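PDB 3OTX: adenosine kinase, putative from Trypanosoma brucei, which probably catalyses the magnesium- and ATP-dependent phosphorylation of adenosine to AMP in purine salvage, and is captured here with the two-headed inhibitor bis(adenosine)-5'-pentaphosphate. Local coordinates for residues N297-A302 with Y326-V331; I92-Y97 with V114-K119; F194-S199 with E213-T218; Y32-G37 with E44-I49. The protein carries 1 engineered substitution. One frame throughout, in Å; residues are numbered along the deposited sequence. Where two conformers were deposited one is given.

In the fold
Contact 1 lies in the active site, where residues 297-302 bind the phosphates of bis(adenosine)-5'-pentaphosphate and residues 326-331 meet the ribose and base of one adenosine. Contacts 2 and 3 both belong to the ten-stranded sheet of the ribokinase-like fold, with centres 27 Å apart: contact 2 at the edge strand 91-92, contact 3 on strand 193-197 within the parallel part. The nearest atoms of contacts 1 and 3 are about 5 Å apart, although their centres lie on opposite sides of the chain's centre. Contact 4 flanks strand 39-41 of the separate five-stranded lid sheet; its Leu34 side chain is about 12 Å from the inhibitor.

Contact 1 of 4, residues N297-A302 with Y326-V331; sequences NGAGDA and YTAQEV. With AP5 (bis(adenosine)-5'-pentaphosphate), chain C.
The Gly-Ala-Gly-Asp motif of the PfkB family, the anion hole at the start of helix 300-311, is backed here by helix 317-332, with Ala302 packed against Ala328 and Val331. Ala302 CB lies 3.7 Å from Ala328 CA and 3.6 Å from Val331 CB. Val331 CG1, anti to its backbone N (chi1 164°), reaches the preceding loop and touches Asn297 CB at 3.6 Å; the two side chains cross at about a right angle. The Asn297 amide then grips the helix backbone, ND2 donating to Val331 O over 3.1 Å with an N-H...O angle of 152°. At the far end of the contact the Thr327 hydroxyl donates to Ala302 O, with OG1 2.7 Å away and above the carbonyl plane. OG1 also lies within hydrogen-bonding reach of the carbonyls of Thr323 and Gly324, one turn earlier in its own helix, so its proton is probably shared.

Backbone amides turned from this interface hold the inhibitor: Asp301 N binds phosphate oxygen O1E at 2.8 Å and Ala299 N binds O1G. Gly298 and Gly300 lie against the phosphate chain where there is no room for a beta carbon. On the second helix, Gln329 NE2 donates almost straight (165°) to adenine N3A at 3.2 Å, while Ala328 CB touches the ribose ring oxygen.

Asp301, the predicted proton acceptor, is positioned by Ser66 and Asn69 through its two carboxylate oxygens. Helix 66-76 also covers the contact, with Val70 against Asp301 and Val73 and Trp76 against Thr327.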
# COMPACT_ATOMS: atom_id res chain seq x y z
N ASN A 297 11.04 4.94 8.55
CA ASN A 297 10.15 4.40 7.54
C ASN A 297 9.81 2.92 7.77
O ASN A 297 10.52 2.19 8.45
CB ASN A 297 10.75 4.54 6.12
CG ASN A 297 10.99 6.00 5.70
OD1 ASN A 297 10.07 6.82 5.70
ND2 ASN A 297 12.23 6.30 5.32
N GLY A 298 8.68 2.52 7.21
CA GLY A 298 8.30 1.12 7.18
C GLY A 298 8.76 0.58 5.84
O GLY A 298 9.28 1.33 5.01
N ALA A 299 8.57 -0.72 5.64
CA ALA A 299 9.15 -1.46 4.49
C ALA A 299 8.11 -1.95 3.49
O ALA A 299 8.46 -2.30 2.36
CB ALA A 299 9.93 -2.70 5.00
N GLY A 300 6.84 -1.99 3.89
CA GLY A 300 5.82 -2.70 3.09
C GLY A 300 5.51 -2.00 1.78
O GLY A 300 5.59 -2.61 0.70
N ASP A 301 5.17 -0.72 1.87
CA ASP A 301 4.90 0.03 0.64
C ASP A 301 6.13 0.07 -0.26
O ASP A 301 6.01 0.04 -1.50
CB ASP A 301 4.48 1.47 0.98
CG ASP A 301 3.19 1.52 1.77
OD1 ASP A 301 2.36 0.59 1.65
OD2 ASP A 301 2.98 2.52 2.50
N ALA A 302 7.32 0.18 0.33
CA ALA A 302 8.55 0.23 -0.48
C ALA A 302 8.77 -1.08 -1.22
O ALA A 302 9.13 -1.07 -2.41
CB ALA A 302 9.75 0.59 0.38
N TYR A 326 15.11 -4.84 -2.80
CA TYR A 326 16.04 -3.74 -2.98
C TYR A 326 15.42 -2.41 -2.48
O TYR A 326 16.02 -1.67 -1.68
CB TYR A 326 16.47 -3.64 -4.46
CG TYR A 326 17.15 -2.32 -4.69
CD1 TYR A 326 18.45 -2.09 -4.25
CD2 TYR A 326 16.45 -1.29 -5.28
CE1 TYR A 326 19.07 -0.84 -4.43
CE2 TYR A 326 17.04 -0.03 -5.45
CZ TYR A 326 18.34 0.18 -5.03
OH TYR A 326 18.88 1.42 -5.22
N THR A 327 14.24 -2.09 -2.99
CA THR A 327 13.59 -0.85 -2.63
C THR A 327 13.25 -0.79 -1.14
O THR A 327 13.46 0.24 -0.51
CB THR A 327 12.36 -0.53 -3.51
OG1 THR A 327 11.50 -1.65 -3.57
CG2 THR A 327 12.80 -0.21 -4.95
N ALA A 328 12.76 -1.90 -0.59
CA ALA A 328 12.46 -1.93 0.85
C ALA A 328 13.72 -1.68 1.68
O ALA A 328 13.71 -0.88 2.63
CB ALA A 328 11.80 -3.25 1.23
N GLN A 329 14.82 -2.33 1.29
CA GLN A 329 16.06 -2.16 1.99
C GLN A 329 16.61 -0.74 1.86
O GLN A 329 17.20 -0.22 2.80
CB GLN A 329 17.07 -3.23 1.59
CG GLN A 329 16.66 -4.56 2.24
CD GLN A 329 17.69 -5.66 2.15
OE1 GLN A 329 18.61 -5.60 1.33
NE2 GLN A 329 17.55 -6.66 2.99
N GLU A 330 16.35 -0.09 0.73
CA GLU A 330 16.80 1.31 0.60
C GLU A 330 16.01 2.22 1.54
O GLU A 330 16.59 3.05 2.25
CB GLU A 330 16.66 1.80 -0.85
CG GLU A 330 17.70 1.25 -1.82
CD GLU A 330 19.13 1.59 -1.46
OE1 GLU A 330 19.41 2.76 -1.12
OE2 GLU A 330 19.99 0.67 -1.51
N VAL A 331 14.70 2.06 1.52
CA VAL A 331 13.78 2.94 2.26
C VAL A 331 13.99 2.83 3.78
O VAL A 331 13.99 3.84 4.50
CB VAL A 331 12.32 2.73 1.80
CG1 VAL A 331 11.32 3.31 2.80
CG2 VAL A 331 12.12 3.37 0.42
PA AP5 C . 8.21 -6.60 5.96
O1A AP5 C . 8.64 -6.33 7.40
O2A AP5 C . 7.69 -8.00 5.72
O3A AP5 C . 7.05 -5.60 5.45
PB AP5 C . 5.81 -5.04 6.30
O1B AP5 C . 5.52 -5.86 7.52
O2B AP5 C . 4.69 -4.83 5.34
O3B AP5 C . 6.43 -3.64 6.74
PG AP5 C . 6.09 -2.60 7.89
O1G AP5 C . 7.34 -1.83 8.17
O2G AP5 C . 5.61 -3.22 9.19
O3G AP5 C . 5.08 -1.69 7.13
PD AP5 C . 4.26 -0.39 7.63
O1D AP5 C . 4.52 -0.01 9.07
O2D AP5 C . 2.84 -0.64 7.20
O3D AP5 C . 4.95 0.75 6.74
PE AP5 C . 4.54 1.17 5.23
O1E AP5 C . 4.20 -0.07 4.44
O2E AP5 C . 5.60 2.11 4.67
O5F AP5 C . 9.43 -6.20 5.01
C5F AP5 C . 9.28 -6.17 3.59
C4F AP5 C . 10.64 -6.33 2.95
O4F AP5 C . 11.54 -5.34 3.46
C3F AP5 C . 11.34 -7.64 3.28
O3F AP5 C . 10.95 -8.64 2.36
C2F AP5 C . 12.80 -7.28 3.22
O2F AP5 C . 13.23 -7.27 1.88
C1F AP5 C . 12.80 -5.83 3.72
N9A AP5 C . 13.04 -5.71 5.18
C8A AP5 C . 12.10 -5.34 6.16
N7A AP5 C . 12.74 -5.33 7.36
C5A AP5 C . 14.04 -5.66 7.17
C6A AP5 C . 15.13 -5.75 8.00
N6A AP5 C . 15.06 -5.41 9.29
N1A AP5 C . 16.34 -6.10 7.47
C2A AP5 C . 16.51 -6.33 6.12
N3A AP5 C . 15.42 -6.21 5.29
C4A AP5 C . 14.22 -5.87 5.79
O5J AP5 C . 3.15 1.99 5.44
C5J AP5 C . 3.14 3.18 6.20
C4J AP5 C . 2.08 4.05 5.55
O4J AP5 C . 0.77 3.53 5.84
C3J AP5 C . 2.02 5.47 6.11
O3J AP5 C . 2.61 6.34 5.14
C2J AP5 C . 0.53 5.74 6.35
O2J AP5 C . 0.08 6.99 5.83
C1J AP5 C . -0.12 4.60 5.61
N9B AP5 C . -1.47 4.28 6.08
C8B AP5 C . -1.79 3.92 7.37
N7B AP5 C . -3.14 3.75 7.40
C5B AP5 C . -3.66 3.99 6.16
C6B AP5 C . -4.96 3.95 5.64
N6B AP5 C . -6.05 3.72 6.38
N1B AP5 C . -5.09 4.30 4.32
C2B AP5 C . -4.03 4.56 3.48
N3B AP5 C . -2.76 4.65 4.00
C4B AP5 C . -2.59 4.32 5.32

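Contact 2 of 4, residues I92-Y97 with V114-K119; sequences IADDRY and VEHTTK
Ile92 is bonded through both its backbone N and its backbone O to the neighbouring strand: its N donates to Glu115 O at 3.0 Å, nearly straight at 175°, and its O accepts from Thr117 N at 2.9 Å. This is the parallel ladder of a beta-alpha-beta crossover in which strand 91-92, an edge strand of the large sheet, leads through helix 96-108 back to strand 111-116. His116, paired with Ile92, adds a CA-H...O contact, its CA 3.2 Å from Ile92 O. Beyond the bridge the backbones part and a water spans the gap, accepting from Asp94 N and donating to Thr117 O at 2.7 Å. Asp94 centres an inverse gamma turn and forms a salt bridge with Lys99; Asp95 follows as N-cap, its OD1 accepting from Gly98 N.

The side chains of Ile92 and His116 lie side by side, pointing the same way. Ile92 CG1, between the backbone N and carbonyl carbon (chi1 58°), is set over one face of the imidazole, 4.2 Å from its centroid and 23° off the normal, a CH-pi contact displaced toward the rim. Farther along, Ile92 CD1 meets Val114 CG2 at 4.0 Å. Where the chain leaves the strand, Thr117 makes an ST turn, its OG1 accepting from Lys119 N at 3.0 Å.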
# COMPACT_ATOMS: atom_id res chain seq x y z
N ILE A 92 -8.56 14.49 -1.94
CA ILE A 92 -7.95 15.43 -1.01
C ILE A 92 -8.82 16.67 -0.93
O ILE A 92 -9.82 16.78 -1.66
CB ILE A 92 -6.54 15.90 -1.49
CG1 ILE A 92 -6.59 16.55 -2.90
CG2 ILE A 92 -5.54 14.75 -1.47
CD1 ILE A 92 -5.28 17.20 -3.36
N ALA A 93 -8.45 17.57 -0.03
CA ALA A 93 -8.97 18.94 -0.05
C ALA A 93 -7.92 19.87 -0.61
O ALA A 93 -6.73 19.54 -0.61
CB ALA A 93 -9.42 19.39 1.38
N ASP A 94 -8.34 21.06 -1.05
CA ASP A 94 -7.39 22.09 -1.54
C ASP A 94 -6.88 22.90 -0.35
O ASP A 94 -7.02 24.13 -0.27
CB ASP A 94 -8.05 22.98 -2.60
CG ASP A 94 -7.05 23.84 -3.35
OD1 ASP A 94 -5.89 23.42 -3.54
OD2 ASP A 94 -7.43 24.97 -3.76
N ASP A 95 -6.32 22.17 0.60
CA ASP A 95 -5.73 22.74 1.78
C ASP A 95 -4.22 22.52 1.80
O ASP A 95 -3.64 22.01 0.82
CB ASP A 95 -6.43 22.21 3.04
CG ASP A 95 -6.36 20.69 3.18
OD1 ASP A 95 -5.62 20.02 2.42
OD2 ASP A 95 -7.06 20.18 4.06
N ARG A 96 -3.56 22.98 2.87
CA ARG A 96 -2.11 22.90 2.91
C ARG A 96 -1.62 21.47 2.73
O ARG A 96 -0.75 21.21 1.89
CB ARG A 96 -1.58 23.55 4.20
CG ARG A 96 -0.08 23.38 4.42
CD ARG A 96 0.77 24.13 3.43
NE ARG A 96 2.17 23.72 3.52
CZ ARG A 96 3.14 24.19 2.73
NH1 ARG A 96 2.86 25.10 1.82
NH2 ARG A 96 4.39 23.75 2.88
N TYR A 97 -2.21 20.52 3.47
CA TYR A 97 -1.80 19.11 3.35
C TYR A 97 -2.04 18.56 1.95
O TYR A 97 -1.17 17.90 1.38
CB TYR A 97 -2.54 18.21 4.35
CG TYR A 97 -2.10 18.31 5.78
CD1 TYR A 97 -1.21 19.30 6.19
CD2 TYR A 97 -2.63 17.46 6.74
CE1 TYR A 97 -0.85 19.44 7.56
CE2 TYR A 97 -2.27 17.57 8.09
CZ TYR A 97 -1.38 18.54 8.48
OH TYR A 97 -1.03 18.63 9.80
N VAL A 114 -6.49 13.23 -8.84
CA VAL A 114 -7.19 13.31 -7.54
C VAL A 114 -8.44 14.16 -7.60
O VAL A 114 -8.55 15.08 -8.44
CB VAL A 114 -6.23 13.84 -6.41
CG1 VAL A 114 -5.10 12.81 -6.16
CG2 VAL A 114 -5.66 15.23 -6.78
N GLU A 115 -9.38 13.77 -6.75
CA GLU A 115 -10.59 14.53 -6.52
C GLU A 115 -10.31 15.59 -5.48
O GLU A 115 -9.51 15.33 -4.61
CB GLU A 115 -11.68 13.58 -6.00
CG GLU A 115 -13.05 14.24 -5.84
CD GLU A 115 -14.16 13.26 -5.58
OE1 GLU A 115 -13.87 12.10 -5.22
OE2 GLU A 115 -15.36 13.68 -5.68
N HIS A 116 -10.98 16.73 -5.56
CA HIS A 116 -10.95 17.70 -4.47
C HIS A 116 -12.32 17.77 -3.87
O HIS A 116 -13.33 17.78 -4.59
CB HIS A 116 -10.57 19.11 -4.92
CG HIS A 116 -9.18 19.20 -5.46
ND1 HIS A 116 -8.13 19.75 -4.76
CD2 HIS A 116 -8.67 18.77 -6.63
CE1 HIS A 116 -7.03 19.68 -5.48
NE2 HIS A 116 -7.33 19.09 -6.63
N THR A 117 -12.37 17.79 -2.54
CA THR A 117 -13.63 17.94 -1.82
C THR A 117 -13.53 19.11 -0.84
O THR A 117 -12.42 19.49 -0.42
CB THR A 117 -14.02 16.62 -1.07
OG1 THR A 117 -15.30 16.79 -0.42
CG2 THR A 117 -13.01 16.24 0.01
N THR A 118 -14.68 19.68 -0.48
CA THR A 118 -14.72 20.66 0.58
C THR A 118 -15.36 20.07 1.85
O THR A 118 -15.59 20.78 2.84
CB THR A 118 -15.48 21.92 0.10
OG1 THR A 118 -16.84 21.56 -0.17
CG2 THR A 118 -14.82 22.50 -1.19
N LYS A 119 -15.63 18.77 1.82
CA LYS A 119 -16.38 18.13 2.91
C LYS A 119 -15.57 17.79 4.16
O LYS A 119 -16.15 17.59 5.24
CB LYS A 119 -17.06 16.87 2.40
CG LYS A 119 -18.14 17.12 1.36
CD LYS A 119 -18.63 15.80 0.78
CE LYS A 119 -19.80 16.01 -0.17
NZ LYS A 119 -19.96 14.87 -1.12
O HOH W 1 -11.10 21.80 -0.87

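Contact 3 of 4, residues F194-S199 with E213-T218; sequences FMINLS and EVLPYT
Phe194 reaches from its strand into the turn made by residues 214-218. Its CG is anti to the backbone N (chi1 -169°). At the outer part of the ring, CE2 lies 3.8 Å from Val214 CG1, and the two side chains cross at about a right angle. Closer to the backbone, Phe194 CB rests on Tyr217 O at 3.5 Å. Thr218 OG1 sits at the ring edge, near the ring plane, 3.7 Å from CD2.

That hydroxyl is also tied back to its own segment. Thr218 OG1, placed anti to the carbonyl carbon (chi1 -61°), donates to Val214 O at 2.9 Å from 58° above the carbonyl plane. Tyr217 N donates to the same oxygen from the opposite face. Two bonds thus grip Val214 O; the one from OG1 fixes the rotation of the Thr218 side chain between Phe194 and Ile196.

The contact is part of the alpha/beta core of the ribokinase-like fold. Strand 193-197 lies between the parallel strands 165-169 and 220-224, and helix 208-214 is followed by the 3-10 segment 215-217, from which the chain runs on into strand 220-224.

Ile196 was deposited in two conformers, and its contacts hold for the one described: CD1 meets Leu215 CD2 at 3.7 Å, and CG2 approaches Val214 CG1 at 4.1 Å. Leu215 bends back over this tip although its beta carbon points away from the strand, and its side chain also touches Phe231 of helix 225-235.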
# COMPACT_ATOMS: atom_id res chain seq x y z
N PHE A 194 -4.85 -7.07 -11.93
CA PHE A 194 -5.33 -6.42 -10.73
C PHE A 194 -4.63 -6.98 -9.52
O PHE A 194 -4.58 -8.21 -9.35
CB PHE A 194 -6.85 -6.59 -10.57
CG PHE A 194 -7.42 -5.72 -9.49
CD1 PHE A 194 -7.79 -4.40 -9.78
CD2 PHE A 194 -7.49 -6.17 -8.18
CE1 PHE A 194 -8.29 -3.58 -8.79
CE2 PHE A 194 -7.99 -5.33 -7.16
CZ PHE A 194 -8.36 -4.02 -7.47
N MET A 195 -4.11 -6.09 -8.69
CA MET A 195 -3.31 -6.47 -7.53
C MET A 195 -3.80 -5.73 -6.31
O MET A 195 -4.12 -4.54 -6.39
CB MET A 195 -1.84 -6.11 -7.75
CG MET A 195 -1.30 -6.46 -9.12
SD MET A 195 0.36 -5.83 -9.27
CE MET A 195 1.03 -6.40 -7.72
N ILE A 196 -3.84 -6.42 -5.18
CA ILE A 196 -4.17 -5.78 -3.90
C ILE A 196 -3.15 -6.14 -2.85
O ILE A 196 -2.52 -7.22 -2.93
CB ILE A 196 -5.56 -6.19 -3.37
CG1 ILE A 196 -5.70 -7.71 -3.25
CG2 ILE A 196 -6.64 -5.63 -4.22
CD1 ILE A 196 -7.08 -8.13 -2.81
N ASN A 197 -2.97 -5.26 -1.88
CA ASN A 197 -2.24 -5.59 -0.67
C ASN A 197 -3.27 -5.76 0.44
O ASN A 197 -4.24 -5.05 0.45
CB ASN A 197 -1.25 -4.46 -0.35
CG ASN A 197 -0.54 -4.63 0.99
OD1 ASN A 197 -0.65 -3.78 1.85
ND2 ASN A 197 0.17 -5.72 1.16
N LEU A 198 -3.02 -6.67 1.37
CA LEU A 198 -3.95 -6.85 2.48
C LEU A 198 -3.95 -5.71 3.51
O LEU A 198 -4.91 -5.57 4.27
CB LEU A 198 -3.71 -8.20 3.15
CG LEU A 198 -3.97 -9.42 2.25
CD1 LEU A 198 -3.88 -10.70 3.09
CD2 LEU A 198 -5.36 -9.30 1.57
N SER A 199 -2.86 -4.93 3.53
CA SER A 199 -2.72 -3.65 4.31
C SER A 199 -2.67 -3.73 5.82
O SER A 199 -1.80 -3.11 6.44
CB SER A 199 -3.80 -2.62 3.93
OG SER A 199 -3.69 -2.20 2.57
N GLU A 213 -15.57 -9.54 -1.89
CA GLU A 213 -16.11 -9.10 -3.18
C GLU A 213 -15.01 -8.93 -4.22
O GLU A 213 -15.21 -9.19 -5.41
CB GLU A 213 -16.87 -7.78 -3.04
CG GLU A 213 -18.28 -7.92 -2.53
CD GLU A 213 -19.13 -6.74 -2.91
OE1 GLU A 213 -19.46 -6.60 -4.11
OE2 GLU A 213 -19.50 -5.97 -2.00
N VAL A 214 -13.84 -8.49 -3.74
CA VAL A 214 -12.74 -8.13 -4.64
C VAL A 214 -11.80 -9.29 -4.96
O VAL A 214 -11.24 -9.35 -6.06
CB VAL A 214 -11.98 -6.88 -4.05
CG1 VAL A 214 -10.63 -6.61 -4.72
CG2 VAL A 214 -12.89 -5.63 -4.11
N LEU A 215 -11.64 -10.25 -4.05
CA LEU A 215 -10.65 -11.31 -4.26
C LEU A 215 -10.78 -12.13 -5.56
O LEU A 215 -9.78 -12.41 -6.20
CB LEU A 215 -10.61 -12.26 -3.06
CG LEU A 215 -9.97 -11.64 -1.82
CD1 LEU A 215 -10.33 -12.58 -0.65
CD2 LEU A 215 -8.48 -11.51 -2.02
N PRO A 216 -12.01 -12.50 -5.96
CA PRO A 216 -12.13 -13.28 -7.21
C PRO A 216 -11.52 -12.55 -8.42
O PRO A 216 -11.07 -13.20 -9.37
CB PRO A 216 -13.63 -13.41 -7.41
CG PRO A 216 -14.23 -13.17 -6.07
CD PRO A 216 -13.32 -12.22 -5.35
N TYR A 217 -11.53 -11.22 -8.40
CA TYR A 217 -11.02 -10.43 -9.53
C TYR A 217 -9.54 -10.10 -9.35
O TYR A 217 -8.95 -9.40 -10.16
CB TYR A 217 -11.76 -9.09 -9.59
CG TYR A 217 -13.23 -9.07 -9.92
CD1 TYR A 217 -14.19 -8.94 -8.90
CD2 TYR A 217 -13.66 -9.08 -11.25
CE1 TYR A 217 -15.55 -8.88 -9.21
CE2 TYR A 217 -15.00 -9.00 -11.57
CZ TYR A 217 -15.94 -8.90 -10.56
OH TYR A 217 -17.28 -8.81 -10.90
N THR A 218 -8.95 -10.57 -8.24
CA THR A 218 -7.59 -10.18 -7.87
C THR A 218 -6.61 -11.22 -8.40
O THR A 218 -6.66 -12.39 -8.01
CB THR A 218 -7.47 -10.01 -6.36
OG1 THR A 218 -8.36 -8.96 -5.93
CG2 THR A 218 -6.04 -9.60 -5.99

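Contact 4 of 4, residues Y32-G37 with E44-I49; sequences YGLERG and ERQKGI
Tyr32 and Ile49 cross obliquely, the isoleucine laid over one face of the phenol ring. Ile49 CG1, anti to its backbone N (chi1 -167°), stands over the ring centre, 3.9 Å from the centroid, in a well-aligned CH-pi contact; CB covers the CE2 side of the same face at 3.8 Å. Lys47 O meets the ring differently, at its edge and in its plane, 3.6 Å from CE2. The hydroxyl beyond reaches Asp52 in helix 49-54, its hydrogen-bond partner.

Flat against flat, the Arg45 guanidinium lies over the peptide joining Tyr32 to Gly33, with NH1 3.5 Å from Tyr32 C. Gly33 N is under the same face. NH1 also binds Lys31 O, so the arginine both covers and bonds the end of helix 26-31. Beside it the Gln46 chain bends at chi2 (73°), turning CD back toward Tyr32; NE2 then donates to Tyr32 O at 3.0 Å, nearly along the C=O axis. The other amide atom, OE1, is bonded to Ser43. Leu34 completes the contact: CD1 meets Ile49 CD1 tip to tip at 3.9 Å, and CD2 rests on Gln46 CG at 3.8 Å.

These side chains join the end of helix 26-31 to the start of helix 49-54, the two being separated in sequence by strand 39-41 of the five-stranded lid sheet. Gly33, with positive phi and no beta carbon to collide with Arg45 NE, closes helix 26-31 in a Schellman motif, while a type II turn from Gln46 to Ile49 carries Gly48, the N-cap of helix 49-54.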
# COMPACT_ATOMS: atom_id res chain seq x y z
N TYR A 32 -3.95 6.44 24.56
CA TYR A 32 -4.81 6.45 23.37
C TYR A 32 -5.42 5.11 22.98
O TYR A 32 -6.05 5.01 21.94
CB TYR A 32 -4.11 7.15 22.18
CG TYR A 32 -4.02 8.64 22.48
CD1 TYR A 32 -2.82 9.22 22.90
CD2 TYR A 32 -5.16 9.44 22.44
CE1 TYR A 32 -2.75 10.57 23.20
CE2 TYR A 32 -5.10 10.78 22.74
CZ TYR A 32 -3.91 11.34 23.14
OH TYR A 32 -3.88 12.68 23.46
N GLY A 33 -5.18 4.07 23.79
CA GLY A 33 -5.79 2.76 23.59
C GLY A 33 -5.18 2.03 22.41
O GLY A 33 -5.87 1.29 21.68
N LEU A 34 -3.89 2.24 22.18
CA LEU A 34 -3.25 1.72 20.97
C LEU A 34 -2.41 0.48 21.24
O LEU A 34 -1.80 0.36 22.30
CB LEU A 34 -2.36 2.78 20.31
CG LEU A 34 -2.97 4.15 20.02
CD1 LEU A 34 -1.89 5.13 19.54
CD2 LEU A 34 -4.10 4.05 18.99
N GLU A 35 -2.41 -0.41 20.25
CA GLU A 35 -1.63 -1.63 20.31
C GLU A 35 -0.34 -1.40 19.51
O GLU A 35 -0.36 -1.10 18.30
CB GLU A 35 -2.42 -2.82 19.72
CG GLU A 35 -2.01 -4.17 20.32
CD GLU A 35 -2.31 -5.36 19.41
OE1 GLU A 35 -3.21 -5.26 18.54
OE2 GLU A 35 -1.65 -6.41 19.58
N ARG A 36 0.79 -1.53 20.20
CA ARG A 36 2.09 -1.26 19.57
C ARG A 36 2.28 -1.98 18.25
O ARG A 36 2.03 -3.18 18.14
CB ARG A 36 3.22 -1.63 20.54
CG ARG A 36 4.61 -1.28 20.04
CD ARG A 36 5.68 -1.96 20.89
NE ARG A 36 5.73 -1.43 22.24
CZ ARG A 36 6.67 -0.60 22.68
NH1 ARG A 36 7.66 -0.22 21.88
NH2 ARG A 36 6.62 -0.17 23.93
N GLY A 37 2.69 -1.23 17.23
CA GLY A 37 3.02 -1.81 15.91
C GLY A 37 1.86 -2.10 14.98
O GLY A 37 2.06 -2.70 13.91
N GLU A 44 -13.25 7.55 18.20
CA GLU A 44 -13.52 8.38 19.32
C GLU A 44 -12.55 8.03 20.48
O GLU A 44 -12.14 8.90 21.19
CB GLU A 44 -14.98 8.18 19.75
CG GLU A 44 -15.44 9.07 20.88
CD GLU A 44 -15.59 10.53 20.47
OE1 GLU A 44 -15.50 10.84 19.25
OE2 GLU A 44 -15.80 11.35 21.38
N ARG A 45 -12.15 6.76 20.59
CA ARG A 45 -11.17 6.34 21.60
C ARG A 45 -9.88 7.17 21.54
O ARG A 45 -9.27 7.45 22.59
CB ARG A 45 -10.85 4.84 21.47
CG ARG A 45 -9.83 4.30 22.49
CD ARG A 45 -10.29 4.44 23.93
NE ARG A 45 -9.26 4.06 24.92
CZ ARG A 45 -8.28 4.85 25.35
NH1 ARG A 45 -8.19 6.11 24.94
NH2 ARG A 45 -7.41 4.40 26.26
N GLN A 46 -9.51 7.60 20.31
CA GLN A 46 -8.29 8.39 20.12
C GLN A 46 -8.50 9.91 20.10
O GLN A 46 -7.60 10.65 19.70
CB GLN A 46 -7.52 7.96 18.89
CG GLN A 46 -6.94 6.54 18.95
CD GLN A 46 -7.99 5.45 18.79
OE1 GLN A 46 -8.84 5.52 17.92
NE2 GLN A 46 -7.91 4.43 19.64
N LYS A 47 -9.68 10.37 20.53
CA LYS A 47 -9.98 11.80 20.56
C LYS A 47 -8.79 12.59 21.14
O LYS A 47 -8.30 12.28 22.21
CB LYS A 47 -11.24 12.05 21.38
CG LYS A 47 -11.73 13.50 21.45
CD LYS A 47 -12.94 13.59 22.40
CE LYS A 47 -13.35 15.03 22.70
NZ LYS A 47 -14.76 15.05 23.19
N GLY A 48 -8.31 13.58 20.39
CA GLY A 48 -7.22 14.43 20.82
C GLY A 48 -5.81 14.03 20.45
O GLY A 48 -4.86 14.74 20.74
N ILE A 49 -5.64 12.89 19.77
CA ILE A 49 -4.30 12.37 19.53
C ILE A 49 -3.44 13.27 18.62
O ILE A 49 -2.23 13.40 18.84
CB ILE A 49 -4.31 10.89 19.02
CG1 ILE A 49 -2.92 10.26 19.07
CG2 ILE A 49 -4.94 10.76 17.61
CD1 ILE A 49 -2.87 8.79 18.59